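Local coordinates for N-acetyltransferase domain-containing protein (Pyrococcus horikoshii, PDB 1WWZ) that is of unknown function but binds acetyl coenzyme A and probably transfers an acyl group from it to an unidentified acceptor, at residues D22-G27 with E90-K95; D55-A60 with F69-K74; G86-F91 with K105-C110; N118-L123 with R152-Q157. All coordinates share one frame; numbering follows the deposited sequence.

Contact 1. Residues D22-G27 with E90-K95. With ACO (acetyl coenzyme *a), chain C.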
# COMPACT_ATOMS: atom_id res chain seq x y z
N ASP A 22 -13.46 2.17 20.97
CA ASP A 22 -14.57 2.80 20.26
C ASP A 22 -14.59 2.37 18.79
O ASP A 22 -15.64 2.02 18.25
CB ASP A 22 -14.48 4.34 20.34
CG ASP A 22 -14.57 4.87 21.76
OD1 ASP A 22 -15.06 4.14 22.65
OD2 ASP A 22 -14.17 6.03 21.98
N VAL A 23 -13.42 2.42 18.16
CA VAL A 23 -13.30 2.02 16.76
C VAL A 23 -13.70 0.56 16.59
O VAL A 23 -14.44 0.20 15.67
CB VAL A 23 -11.85 2.20 16.25
CG1 VAL A 23 -11.67 1.52 14.90
CG2 VAL A 23 -11.51 3.68 16.15
N TYR A 24 -13.21 -0.27 17.50
CA TYR A 24 -13.50 -1.70 17.48
C TYR A 24 -15.00 -1.95 17.62
O TYR A 24 -15.59 -2.68 16.83
CB TYR A 24 -12.74 -2.38 18.62
CG TYR A 24 -12.94 -3.88 18.71
CD1 TYR A 24 -11.97 -4.76 18.24
CD2 TYR A 24 -14.09 -4.40 19.29
CE1 TYR A 24 -12.14 -6.14 18.36
CE2 TYR A 24 -14.27 -5.77 19.41
CZ TYR A 24 -13.29 -6.64 18.95
OH TYR A 24 -13.47 -7.99 19.09
N MET A 25 -15.61 -1.35 18.64
CA MET A 25 -17.04 -1.52 18.88
C MET A 25 -17.88 -1.03 17.70
O MET A 25 -18.90 -1.63 17.35
CB MET A 25 -17.46 -0.78 20.15
CG MET A 25 -16.81 -1.28 21.43
SD MET A 25 -17.05 -3.05 21.70
CE MET A 25 -18.81 -3.11 22.12
N SER A 26 -17.46 0.08 17.11
CA SER A 26 -18.15 0.66 15.97
C SER A 26 -18.06 -0.26 14.76
O SER A 26 -19.06 -0.57 14.12
CB SER A 26 -17.55 2.02 15.62
OG SER A 26 -18.04 2.50 14.37
N GLY A 27 -16.85 -0.72 14.47
CA GLY A 27 -16.65 -1.59 13.33
C GLY A 27 -17.26 -2.97 13.45
O GLY A 27 -17.70 -3.54 12.46
N GLU A 90 -5.95 -8.58 14.38
CA GLU A 90 -7.15 -7.76 14.37
C GLU A 90 -7.06 -6.76 13.23
O GLU A 90 -5.97 -6.39 12.81
CB GLU A 90 -7.31 -7.03 15.71
CG GLU A 90 -8.68 -6.38 15.84
CD GLU A 90 -9.79 -7.34 15.48
OE1 GLU A 90 -10.09 -8.25 16.28
OE2 GLU A 90 -10.36 -7.20 14.37
N PHE A 91 -8.22 -6.33 12.73
CA PHE A 91 -8.26 -5.42 11.60
C PHE A 91 -9.67 -4.84 11.58
O PHE A 91 -10.63 -5.55 11.30
CB PHE A 91 -7.98 -6.23 10.34
CG PHE A 91 -8.04 -5.45 9.06
CD1 PHE A 91 -7.75 -4.09 9.02
CD2 PHE A 91 -8.33 -6.11 7.86
CE1 PHE A 91 -7.75 -3.40 7.82
CE2 PHE A 91 -8.32 -5.42 6.65
CZ PHE A 91 -8.03 -4.06 6.63
N VAL A 92 -9.79 -3.55 11.88
CA VAL A 92 -11.12 -2.95 11.91
C VAL A 92 -11.10 -1.45 11.67
O VAL A 92 -10.17 -0.75 12.07
CB VAL A 92 -11.81 -3.25 13.27
CG1 VAL A 92 -10.95 -2.72 14.42
CG2 VAL A 92 -13.20 -2.65 13.32
N VAL A 93 -12.15 -0.97 11.02
CA VAL A 93 -12.28 0.45 10.72
C VAL A 93 -13.63 0.93 11.21
O VAL A 93 -14.63 0.23 11.08
CB VAL A 93 -12.17 0.69 9.20
CG1 VAL A 93 -12.49 2.15 8.88
CG2 VAL A 93 -10.77 0.34 8.71
N ASP A 94 -13.66 2.13 11.80
CA ASP A 94 -14.89 2.72 12.30
C ASP A 94 -15.96 2.61 11.21
O ASP A 94 -15.70 2.90 10.04
CB ASP A 94 -14.66 4.19 12.65
CG ASP A 94 -15.90 4.87 13.17
OD1 ASP A 94 -16.89 5.00 12.41
OD2 ASP A 94 -15.90 5.28 14.35
N LYS A 95 -17.15 2.18 11.59
CA LYS A 95 -18.25 2.01 10.64
C LYS A 95 -18.46 3.23 9.75
O LYS A 95 -18.66 3.11 8.54
CB LYS A 95 -19.54 1.68 11.39
CG LYS A 95 -20.76 1.45 10.50
CD LYS A 95 -20.53 0.35 9.47
CE LYS A 95 -20.26 -1.00 10.11
NZ LYS A 95 -21.39 -1.48 10.96
N1A ACO C . -18.54 -6.37 0.70
C2A ACO C . -17.80 -6.60 -0.39
N3A ACO C . -16.49 -6.25 -0.57
C4A ACO C . -15.94 -5.59 0.54
C5A ACO C . -16.64 -5.31 1.70
C6A ACO C . -18.03 -5.73 1.76
N6A ACO C . -18.80 -5.50 2.83
N7A ACO C . -15.82 -4.64 2.61
C8A ACO C . -14.68 -4.54 1.99
N9A ACO C . -14.66 -5.11 0.72
C1B ACO C . -13.58 -5.18 -0.25
C2B ACO C . -13.80 -4.34 -1.52
O2B ACO C . -13.06 -4.98 -2.58
C3B ACO C . -13.31 -2.93 -1.07
O3B ACO C . -12.89 -2.25 -2.27
P3B ACO C . -13.79 -1.29 -3.19
O7A ACO C . -14.88 -2.19 -3.69
O8A ACO C . -12.90 -0.85 -4.25
O9A ACO C . -14.27 -0.20 -2.32
C4B ACO C . -12.14 -3.26 -0.20
O4B ACO C . -12.38 -4.64 0.22
C5B ACO C . -12.05 -2.49 1.10
O5B ACO C . -12.27 -1.10 0.97
P1A ACO C . -12.00 -0.16 2.22
O1A ACO C . -12.84 1.03 2.07
O2A ACO C . -10.50 0.05 2.34
O3A ACO C . -12.70 -1.06 3.40
P2A ACO C . -12.78 -0.74 4.91
O4A ACO C . -14.22 -0.78 5.21
O5A ACO C . -12.06 0.55 5.13
O6A ACO C . -12.02 -1.87 5.66
CBP ACO C . -12.64 -3.87 7.02
CCP ACO C . -12.41 -3.32 5.63
CDP ACO C . -12.94 -5.40 6.84
CEP ACO C . -11.40 -3.64 7.90
CAP ACO C . -13.88 -3.11 7.64
OAP ACO C . -15.03 -3.37 6.85
C9P ACO C . -14.25 -3.51 9.10
O9P ACO C . -13.79 -2.91 10.06
N8P ACO C . -15.10 -4.58 9.24
C7P ACO C . -15.55 -5.11 10.55
C6P ACO C . -14.46 -5.87 11.34
C5P ACO C . -13.93 -7.06 10.59
O5P ACO C . -14.71 -7.88 10.03
N4P ACO C . -12.62 -7.25 10.53
C3P ACO C . -11.75 -8.26 9.93
C2P ACO C . -11.75 -9.42 10.93
S1P ACO C . -10.60 -10.74 10.24
C ACO C . -9.33 -10.43 11.03
O ACO C . -9.13 -9.50 11.94
CH3 ACO C . -7.86 -11.17 10.99
O HOH W 1 -12.10 -9.71 17.48
O HOH W 2 -18.72 5.17 14.56
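A buried carboxylate stands at the rim of a tyrosine ring: Glu90 OE1 lies near the plane of the Tyr24 ring, 3.6 Å from Tyr24 CE1, with the carboxylate and ring planes turned 84° apart. Water 1 closes this pair into a bridge, donating to Tyr24 OH at 2.7 Å and to Glu90 OE1; Tyr24 OH is also bound to Gly35 O. A bend at chi2 (48°) turns CD of Glu90 toward the next residue of the strand, and OE2 accepts the N-H of Phe91 at 2.8 Å from above the carboxylate plane, besides a bond from Tyr28. An alanine in place of Glu90 would probably leave the Phe91 N-H without its acceptor, deprive water 1 of one of its two, and open a gap beside the Tyr24 ring. Helix 22-27 crosses strand 90-93 nearly at a right angle, at the place where the GNAT fold takes up its cofactor. The pantetheine arm runs beside the strand like an extra one, its N4P donating to Phe91 O and its O9P receiving the Val93 N-H at 2.7 Å. Val92 points to the helix instead, and its beta-branched side chain fills the space there, CG2 resting 3.6 Å from Gly27 CA. Glycine suits that position because a CB would collide with Val92 CG2 and Val93 O. Just past the strand, the Lys95 N-H donates to Ser26 OG at 2.9 Å; OG also meets water 2, weakly bound to Asp94 OD1, which accepts the N-H of Lys96. Val23 CG1 packs 3.7 Å from Asp94 N.

Contact 2. Residues D55-A60 with F69-K74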
# COMPACT_ATOMS: atom_id res chain seq x y z
N ASP A 55 4.81 -4.06 18.18
CA ASP A 55 5.69 -3.63 17.09
C ASP A 55 4.99 -3.54 15.74
O ASP A 55 5.49 -2.87 14.83
CB ASP A 55 6.89 -4.58 16.99
CG ASP A 55 7.92 -4.11 15.98
OD1 ASP A 55 8.30 -2.92 16.03
OD2 ASP A 55 8.35 -4.93 15.14
N GLY A 56 3.84 -4.19 15.60
CA GLY A 56 3.12 -4.16 14.33
C GLY A 56 1.70 -3.65 14.48
O GLY A 56 0.81 -4.02 13.71
N PHE A 57 1.49 -2.79 15.47
CA PHE A 57 0.18 -2.21 15.75
C PHE A 57 0.10 -0.89 14.98
O PHE A 57 0.68 0.11 15.40
CB PHE A 57 0.05 -1.98 17.26
CG PHE A 57 -1.36 -2.08 17.77
CD1 PHE A 57 -1.71 -3.10 18.65
CD2 PHE A 57 -2.32 -1.14 17.42
CE1 PHE A 57 -3.00 -3.18 19.17
CE2 PHE A 57 -3.61 -1.21 17.93
CZ PHE A 57 -3.95 -2.23 18.81
N PHE A 58 -0.60 -0.91 13.85
CA PHE A 58 -0.75 0.28 13.01
C PHE A 58 -2.14 0.89 13.13
O PHE A 58 -3.13 0.17 13.17
CB PHE A 58 -0.50 -0.08 11.55
CG PHE A 58 0.93 -0.41 11.24
CD1 PHE A 58 1.84 0.61 11.00
CD2 PHE A 58 1.37 -1.73 11.23
CE1 PHE A 58 3.18 0.31 10.75
CE2 PHE A 58 2.70 -2.04 10.99
CZ PHE A 58 3.61 -1.01 10.74
N VAL A 59 -2.20 2.21 13.17
CA VAL A 59 -3.48 2.89 13.25
C VAL A 59 -3.65 3.86 12.09
O VAL A 59 -2.68 4.45 11.61
CB VAL A 59 -3.64 3.68 14.57
CG1 VAL A 59 -3.67 2.71 15.76
CG2 VAL A 59 -2.50 4.68 14.72
N ALA A 60 -4.89 4.00 11.63
CA ALA A 60 -5.22 4.92 10.56
C ALA A 60 -5.82 6.13 11.27
O ALA A 60 -6.68 5.97 12.13
CB ALA A 60 -6.24 4.31 9.60
N PHE A 69 -7.56 0.37 12.67
CA PHE A 69 -6.27 -0.18 13.05
C PHE A 69 -6.12 -1.62 12.61
O PHE A 69 -7.09 -2.30 12.29
CB PHE A 69 -6.03 -0.03 14.56
CG PHE A 69 -6.91 -0.89 15.43
CD1 PHE A 69 -6.47 -2.14 15.87
CD2 PHE A 69 -8.15 -0.44 15.87
CE1 PHE A 69 -7.25 -2.92 16.72
CE2 PHE A 69 -8.94 -1.21 16.73
CZ PHE A 69 -8.49 -2.45 17.16
N ILE A 70 -4.87 -2.07 12.57
CA ILE A 70 -4.58 -3.44 12.19
C ILE A 70 -3.41 -3.89 13.06
O ILE A 70 -2.51 -3.10 13.35
CB ILE A 70 -4.24 -3.54 10.67
CG1 ILE A 70 -4.10 -5.01 10.26
CG2 ILE A 70 -2.98 -2.74 10.34
CD1 ILE A 70 -4.08 -5.22 8.74
N VAL A 71 -3.46 -5.13 13.50
CA VAL A 71 -2.42 -5.69 14.36
C VAL A 71 -1.65 -6.74 13.59
O VAL A 71 -2.20 -7.79 13.26
CB VAL A 71 -3.05 -6.31 15.62
CG1 VAL A 71 -1.97 -6.90 16.52
CG2 VAL A 71 -3.86 -5.25 16.36
N CYS A 72 -0.39 -6.45 13.32
CA CYS A 72 0.49 -7.33 12.54
C CYS A 72 1.55 -7.98 13.43
O CYS A 72 2.32 -7.28 14.08
CB CYS A 72 1.15 -6.52 11.44
SG CYS A 72 0.02 -5.35 10.63
N ASP A 73 1.58 -9.31 13.44
CA ASP A 73 2.53 -10.05 14.27
C ASP A 73 3.59 -10.73 13.41
O ASP A 73 3.29 -11.68 12.70
CB ASP A 73 1.77 -11.12 15.07
CG ASP A 73 2.58 -11.67 16.23
OD1 ASP A 73 3.82 -11.66 16.15
OD2 ASP A 73 1.96 -12.11 17.22
N LYS A 74 4.83 -10.26 13.49
CA LYS A 74 5.91 -10.84 12.70
C LYS A 74 6.46 -12.10 13.36
O LYS A 74 7.31 -12.79 12.79
CB LYS A 74 7.05 -9.83 12.52
CG LYS A 74 7.76 -9.47 13.82
CD LYS A 74 8.92 -8.51 13.59
CE LYS A 74 9.77 -8.34 14.84
NZ LYS A 74 9.00 -7.78 15.99
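Phe69 lies opposite Val59 and diagonal to Phe57, and its side chain can be followed outward. CB sits 3.8 Å from Val59 CG1 and against Phe58 O; chi1 of 70° puts CG between the backbone N and the carbonyl carbon, and from there CD1 comes 3.6 Å from Phe57 CE2 and CE1 close to Phe57 CZ. The two planes are only 12° apart, but the rings are displaced, with little of one over the other. At the tip, CZ reaches 3.7 Å from Val92 CG1, while Leu20 and Val23 of helix 14-27 pack on the ring. Phe57 receives a CH-pi contact from Val71, whose CG2 lies over one face, 3.8 Å from the ring centroid. On the other side of the sheet, Phe58 CB packs on Ile70 CG2, and Cys72 SG stands at the edge of the Phe58 ring, 3.9 Å from CD2, beneath helix 102-115. The backbones form an antiparallel hairpin: Phe58 and Ile70 exchange two hydrogen bonds, and Gly56 O accepts Cys72 N at 2.7 Å. A CB on Gly56 would run into Cys72 O, which its CA approaches at 3.2 Å. Where the strands part, Lys74 NZ forms a salt bridge with Asp55 OD2 at 3.0 Å, coming from above the carboxylate plane. An alanine in place of Lys74 would probably leave Asp55 OD2 without this charged mate, though OD1 would still have Lys8. The hairpin carries aromatic and aliphatic groups on both faces, for burial under helices, and places its opposite charges at the end, where water can reach them.

Contact 3. Residues G86-F91 with K105-C110. With ACO (acetyl coenzyme *a), chain C.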
# COMPACT_ATOMS: atom_id res chain seq x y z
N GLY A 86 3.81 -14.83 9.73
CA GLY A 86 3.28 -13.53 10.06
C GLY A 86 1.80 -13.74 10.30
O GLY A 86 1.22 -14.70 9.79
N ALA A 87 1.19 -12.88 11.10
CA ALA A 87 -0.23 -13.02 11.38
C ALA A 87 -0.89 -11.67 11.53
O ALA A 87 -0.24 -10.69 11.86
CB ALA A 87 -0.44 -13.84 12.66
N ILE A 88 -2.20 -11.63 11.25
CA ILE A 88 -3.00 -10.43 11.43
C ILE A 88 -3.94 -10.83 12.55
O ILE A 88 -4.78 -11.71 12.36
CB ILE A 88 -3.82 -10.08 10.16
CG1 ILE A 88 -2.89 -9.84 8.97
CG2 ILE A 88 -4.67 -8.84 10.43
CD1 ILE A 88 -3.60 -9.49 7.66
N HIS A 89 -3.79 -10.21 13.72
CA HIS A 89 -4.64 -10.55 14.87
C HIS A 89 -5.95 -9.79 14.91
O HIS A 89 -6.94 -10.30 15.42
CB HIS A 89 -3.89 -10.29 16.18
CG HIS A 89 -2.74 -11.22 16.41
ND1 HIS A 89 -2.88 -12.59 16.38
CD2 HIS A 89 -1.45 -10.97 16.72
CE1 HIS A 89 -1.71 -13.15 16.66
NE2 HIS A 89 -0.83 -12.19 16.87
N GLU A 90 -5.95 -8.58 14.38
CA GLU A 90 -7.15 -7.76 14.37
C GLU A 90 -7.06 -6.76 13.23
O GLU A 90 -5.97 -6.39 12.81
CB GLU A 90 -7.31 -7.03 15.71
CG GLU A 90 -8.68 -6.38 15.84
CD GLU A 90 -9.79 -7.34 15.48
OE1 GLU A 90 -10.09 -8.25 16.28
OE2 GLU A 90 -10.36 -7.20 14.37
N PHE A 91 -8.22 -6.33 12.73
CA PHE A 91 -8.26 -5.42 11.60
C PHE A 91 -9.67 -4.84 11.58
O PHE A 91 -10.63 -5.55 11.30
CB PHE A 91 -7.98 -6.23 10.34
CG PHE A 91 -8.04 -5.45 9.06
CD1 PHE A 91 -7.75 -4.09 9.02
CD2 PHE A 91 -8.33 -6.11 7.86
CE1 PHE A 91 -7.75 -3.40 7.82
CE2 PHE A 91 -8.32 -5.42 6.65
CZ PHE A 91 -8.03 -4.06 6.63
N LYS A 105 -5.57 0.71 2.90
CA LYS A 105 -4.30 1.33 3.28
C LYS A 105 -3.64 0.59 4.44
O LYS A 105 -2.43 0.37 4.45
CB LYS A 105 -4.50 2.79 3.65
CG LYS A 105 -5.03 3.65 2.51
CD LYS A 105 -5.16 5.11 2.94
CE LYS A 105 -3.80 5.76 3.16
NZ LYS A 105 -3.02 5.82 1.89
N LEU A 106 -4.45 0.20 5.41
CA LEU A 106 -3.94 -0.52 6.56
C LEU A 106 -3.42 -1.89 6.15
O LEU A 106 -2.38 -2.33 6.64
CB LEU A 106 -5.03 -0.65 7.63
CG LEU A 106 -5.31 0.61 8.46
CD1 LEU A 106 -6.58 0.41 9.27
CD2 LEU A 106 -4.13 0.91 9.38
N LEU A 107 -4.14 -2.57 5.25
CA LEU A 107 -3.72 -3.90 4.82
C LEU A 107 -2.41 -3.84 4.03
O LEU A 107 -1.53 -4.68 4.22
CB LEU A 107 -4.82 -4.56 3.99
CG LEU A 107 -4.62 -6.03 3.59
CD1 LEU A 107 -4.29 -6.88 4.82
CD2 LEU A 107 -5.88 -6.55 2.90
N ILE A 108 -2.29 -2.86 3.14
CA ILE A 108 -1.07 -2.70 2.36
C ILE A 108 0.10 -2.43 3.31
O ILE A 108 1.19 -2.98 3.14
CB ILE A 108 -1.21 -1.53 1.36
CG1 ILE A 108 -2.19 -1.94 0.25
CG2 ILE A 108 0.15 -1.15 0.78
CD1 ILE A 108 -2.54 -0.82 -0.73
N THR A 109 -0.14 -1.60 4.32
CA THR A 109 0.89 -1.29 5.31
C THR A 109 1.30 -2.57 6.02
O THR A 109 2.48 -2.82 6.26
CB THR A 109 0.35 -0.28 6.35
OG1 THR A 109 0.04 0.95 5.70
CG2 THR A 109 1.40 -0.02 7.44
N CYS A 110 0.30 -3.38 6.37
CA CYS A 110 0.54 -4.65 7.04
C CYS A 110 1.38 -5.60 6.18
O CYS A 110 2.32 -6.22 6.66
CB CYS A 110 -0.79 -5.32 7.38
SG CYS A 110 -0.63 -7.04 7.93
N1A ACO C . -18.54 -6.37 0.70
C2A ACO C . -17.80 -6.60 -0.39
N3A ACO C . -16.49 -6.25 -0.57
C4A ACO C . -15.94 -5.59 0.54
C5A ACO C . -16.64 -5.31 1.70
C6A ACO C . -18.03 -5.73 1.76
N6A ACO C . -18.80 -5.50 2.83
N7A ACO C . -15.82 -4.64 2.61
C8A ACO C . -14.68 -4.54 1.99
N9A ACO C . -14.66 -5.11 0.72
C1B ACO C . -13.58 -5.18 -0.25
C2B ACO C . -13.80 -4.34 -1.52
O2B ACO C . -13.06 -4.98 -2.58
C3B ACO C . -13.31 -2.93 -1.07
O3B ACO C . -12.89 -2.25 -2.27
P3B ACO C . -13.79 -1.29 -3.19
O7A ACO C . -14.88 -2.19 -3.69
O8A ACO C . -12.90 -0.85 -4.25
O9A ACO C . -14.27 -0.20 -2.32
C4B ACO C . -12.14 -3.26 -0.20
O4B ACO C . -12.38 -4.64 0.22
C5B ACO C . -12.05 -2.49 1.10
O5B ACO C . -12.27 -1.10 0.97
P1A ACO C . -12.00 -0.16 2.22
O1A ACO C . -12.84 1.03 2.07
O2A ACO C . -10.50 0.05 2.34
O3A ACO C . -12.70 -1.06 3.40
P2A ACO C . -12.78 -0.74 4.91
O4A ACO C . -14.22 -0.78 5.21
O5A ACO C . -12.06 0.55 5.13
O6A ACO C . -12.02 -1.87 5.66
CBP ACO C . -12.64 -3.87 7.02
CCP ACO C . -12.41 -3.32 5.63
CDP ACO C . -12.94 -5.40 6.84
CEP ACO C . -11.40 -3.64 7.90
CAP ACO C . -13.88 -3.11 7.64
OAP ACO C . -15.03 -3.37 6.85
C9P ACO C . -14.25 -3.51 9.10
O9P ACO C . -13.79 -2.91 10.06
N8P ACO C . -15.10 -4.58 9.24
C7P ACO C . -15.55 -5.11 10.55
C6P ACO C . -14.46 -5.87 11.34
C5P ACO C . -13.93 -7.06 10.59
O5P ACO C . -14.71 -7.88 10.03
N4P ACO C . -12.62 -7.25 10.53
C3P ACO C . -11.75 -8.26 9.93
C2P ACO C . -11.75 -9.42 10.93
S1P ACO C . -10.60 -10.74 10.24
C ACO C . -9.33 -10.43 11.03
O ACO C . -9.13 -9.50 11.94
CH3 ACO C . -7.86 -11.17 10.99
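Ile88 and Cys110 meet in the tight part of this interface, with Ile88 CG1 3.7 Å from Cys110 SG. Ile88 CD1 also touches SG and reaches Leu107 CD1 at 3.9 Å, the two side chains crossing at about a right angle. The slim thiol suits a spot where Cys72 and Ile70 press in as well. Phe91 makes the second point of contact: CE1 lies 3.9 Å from Leu106 CB, and CZ is rather farther from Leu107 CB. One face of its ring carries the cofactor methyl CEP, 3.5 Å above its centre, so the ring touches both the helix and the pantetheine. Between these points the packing is thin; the axes stay 10.8 Å apart, and only 220 Å² is buried. On the far side of the helix Lys105 and Thr109 are partly exposed, and Ile108 packs on Lys138 of the second subunit. In the strand, the His89 N-H and the Glu90 O both pair with Val71, a beta bulge. Strand 83-93, helix 102-115 and strand 120-126 form the beta-alpha-beta unit of the GNAT fold, with the N-H groups of Gly101, Gly103 and Arg104, at and just before the start of the helix, gripping acetyl-CoA.

Contact 4. Residues N118-L123 with R152-Q157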
# COMPACT_ATOMS: atom_id res chain seq x y z
N ASN A 118 8.38 -12.27 7.26
CA ASN A 118 7.77 -13.56 6.94
C ASN A 118 7.44 -13.78 5.48
O ASN A 118 7.10 -12.84 4.76
CB ASN A 118 6.48 -13.72 7.76
CG ASN A 118 6.58 -13.08 9.14
OD1 ASN A 118 6.02 -12.01 9.39
ND2 ASN A 118 7.31 -13.73 10.04
N ASP A 119 7.54 -15.03 5.03
CA ASP A 119 7.22 -15.39 3.65
C ASP A 119 5.80 -15.93 3.62
O ASP A 119 5.31 -16.37 2.58
CB ASP A 119 8.19 -16.46 3.12
CG ASP A 119 8.13 -17.76 3.91
OD1 ASP A 119 7.04 -18.16 4.35
OD2 ASP A 119 9.19 -18.40 4.08
N THR A 120 5.14 -15.89 4.77
CA THR A 120 3.78 -16.38 4.90
C THR A 120 3.01 -15.55 5.92
O THR A 120 3.55 -15.19 6.97
CB THR A 120 3.77 -17.85 5.37
OG1 THR A 120 4.52 -18.65 4.45
CG2 THR A 120 2.36 -18.38 5.46
N ILE A 121 1.76 -15.24 5.61
CA ILE A 121 0.91 -14.48 6.52
C ILE A 121 -0.38 -15.27 6.73
O ILE A 121 -1.05 -15.66 5.77
CB ILE A 121 0.57 -13.09 5.97
CG1 ILE A 121 1.86 -12.29 5.74
CG2 ILE A 121 -0.33 -12.34 6.96
CD1 ILE A 121 1.65 -10.96 5.07
N GLU A 122 -0.71 -15.51 7.99
CA GLU A 122 -1.89 -16.29 8.35
C GLU A 122 -2.91 -15.46 9.12
O GLU A 122 -2.55 -14.51 9.83
CB GLU A 122 -1.44 -17.49 9.20
CG GLU A 122 -2.54 -18.39 9.72
CD GLU A 122 -1.98 -19.51 10.58
OE1 GLU A 122 -1.60 -20.57 10.04
OE2 GLU A 122 -1.90 -19.32 11.82
N LEU A 123 -4.19 -15.80 8.97
CA LEU A 123 -5.25 -15.09 9.68
C LEU A 123 -6.51 -15.95 9.76
O LEU A 123 -6.67 -16.90 9.01
CB LEU A 123 -5.58 -13.77 8.97
CG LEU A 123 -6.17 -13.86 7.56
CD1 LEU A 123 -7.68 -14.14 7.64
CD2 LEU A 123 -5.93 -12.56 6.80
N ARG A 152 -9.60 -20.12 8.13
CA ARG A 152 -8.19 -19.76 8.10
C ARG A 152 -7.76 -19.39 6.69
O ARG A 152 -8.04 -20.12 5.73
CB ARG A 152 -7.31 -20.90 8.62
CG ARG A 152 -5.82 -20.53 8.77
CD ARG A 152 -4.99 -21.66 9.40
NE ARG A 152 -4.77 -22.78 8.48
CZ ARG A 152 -3.66 -22.96 7.77
NH1 ARG A 152 -2.64 -22.11 7.86
NH2 ARG A 152 -3.57 -24.00 6.94
N MET A 153 -7.08 -18.26 6.56
CA MET A 153 -6.60 -17.80 5.27
C MET A 153 -5.10 -17.60 5.34
O MET A 153 -4.56 -17.24 6.39
CB MET A 153 -7.30 -16.51 4.86
CG MET A 153 -8.80 -16.69 4.70
SD MET A 153 -9.65 -15.25 4.05
CE MET A 153 -9.23 -15.39 2.29
N ILE A 154 -4.43 -17.82 4.22
CA ILE A 154 -2.99 -17.68 4.18
C ILE A 154 -2.52 -17.03 2.89
O ILE A 154 -3.17 -17.16 1.84
CB ILE A 154 -2.33 -19.08 4.31
CG1 ILE A 154 -0.88 -18.96 4.77
CG2 ILE A 154 -2.42 -19.83 2.99
CD1 ILE A 154 -0.75 -18.92 6.27
N LYS A 155 -1.42 -16.30 2.97
CA LYS A 155 -0.77 -15.70 1.82
C LYS A 155 0.72 -16.04 1.79
O LYS A 155 1.47 -15.83 2.74
CB LYS A 155 -0.97 -14.18 1.88
CG LYS A 155 -0.34 -13.45 0.70
CD LYS A 155 -0.56 -11.93 0.74
CE LYS A 155 0.19 -11.20 -0.38
NZ LYS A 155 -0.31 -11.64 -1.68
N ARG A 156 1.15 -16.63 0.66
CA ARG A 156 2.53 -17.06 0.57
C ARG A 156 3.32 -16.17 -0.40
O ARG A 156 2.78 -15.61 -1.35
CB ARG A 156 2.55 -18.51 0.08
CG ARG A 156 1.82 -19.46 1.03
CD ARG A 156 1.98 -20.93 0.59
NE ARG A 156 1.02 -21.80 1.28
CZ ARG A 156 1.29 -22.13 2.56
NH1 ARG A 156 2.36 -21.64 3.16
NH2 ARG A 156 0.49 -22.98 3.20
N GLN A 157 4.62 -16.00 -0.10
CA GLN A 157 5.47 -15.20 -0.98
C GLN A 157 5.78 -15.95 -2.28
O GLN A 157 5.51 -15.49 -3.38
CB GLN A 157 6.78 -14.88 -0.24
CG GLN A 157 6.77 -13.50 0.45
CD GLN A 157 8.18 -13.10 0.84
OE1 GLN A 157 9.17 -13.69 0.44
NE2 GLN A 157 8.25 -12.02 1.66
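Thr120-Leu123 and Arg152-Arg156 run antiparallel as neighbouring strands, their axes 4.7 Å apart, with Ile121 opposite Lys155 and Leu123 opposite Met153 each exchanging a pair of backbone hydrogen bonds. Beyond the strand, Gln157 N still bonds to Asp119 O. On the face of Thr120, Glu122 and Ile154, methyl contacts are tight: Ile154 CD1, swung out at chi2 88°, lies 3.3 Å from Thr120 CG2 and equally close to Glu122 CB. Thr120 turns its CG2 to this partner and its hydroxyl elsewhere, OG1 donating to Asp119 OD1 at 2.6 Å, a division of labour a threonine can manage. Glu122 stretches out past Ile154, and its OE1 takes Arg152 NH1 at 2.9 Å on the anti side, somewhat out of the carboxylate plane. This salt bridge is bent, 136° at the hydrogen, with carboxylate and guanidinium planes 86° apart. Both groups have further partners: OE1 is hydrogen-bonded to Ser78, and NH1 also pairs with Glu81, as does Arg156 NH1. On the other face Leu123 and Met153 lie side by side, Leu123 CD1 3.7 Å from Met153 CB, near Tyr136 of helix 130-138; Leu123 lines the acetyl-CoA pocket. Lys155, on the same face, sends its chain away from strand 120-123, and NZ bonds to Phe139 O and forms a salt bridge with a phosphate oxygen of a second acetyl-CoA. The two faces therefore differ in chemistry: one holds its charges in a local network of arginines and glutamates, while the other combines an apolar lining for one cofactor with a lysine for the phosphate of another.

Overall arrangement
From the N terminus, helix 14-27 is the first element used; contact 1 brings it back to strand 83-93, closing a long loop. Contact 2, the hairpin of strands 57-62 and 65-78, lies entirely within that loop. Contact 3 opens on the strand where contact 1 ends, sharing Glu90 and Phe91, and adds helix 102-115. Contact 4 follows in series and joins strand 120-126 to strand 150-156 near the C terminus. All four reach one mixed sheet: backbone bonds tie 65-78 to 83-93, linking contact 2 with contacts 1 and 3, and Gly86 bonds to Thr120 and Glu122, linking contact 3 with contact 4. Contacts 1 and 4, about 23 Å apart between centres, do not touch.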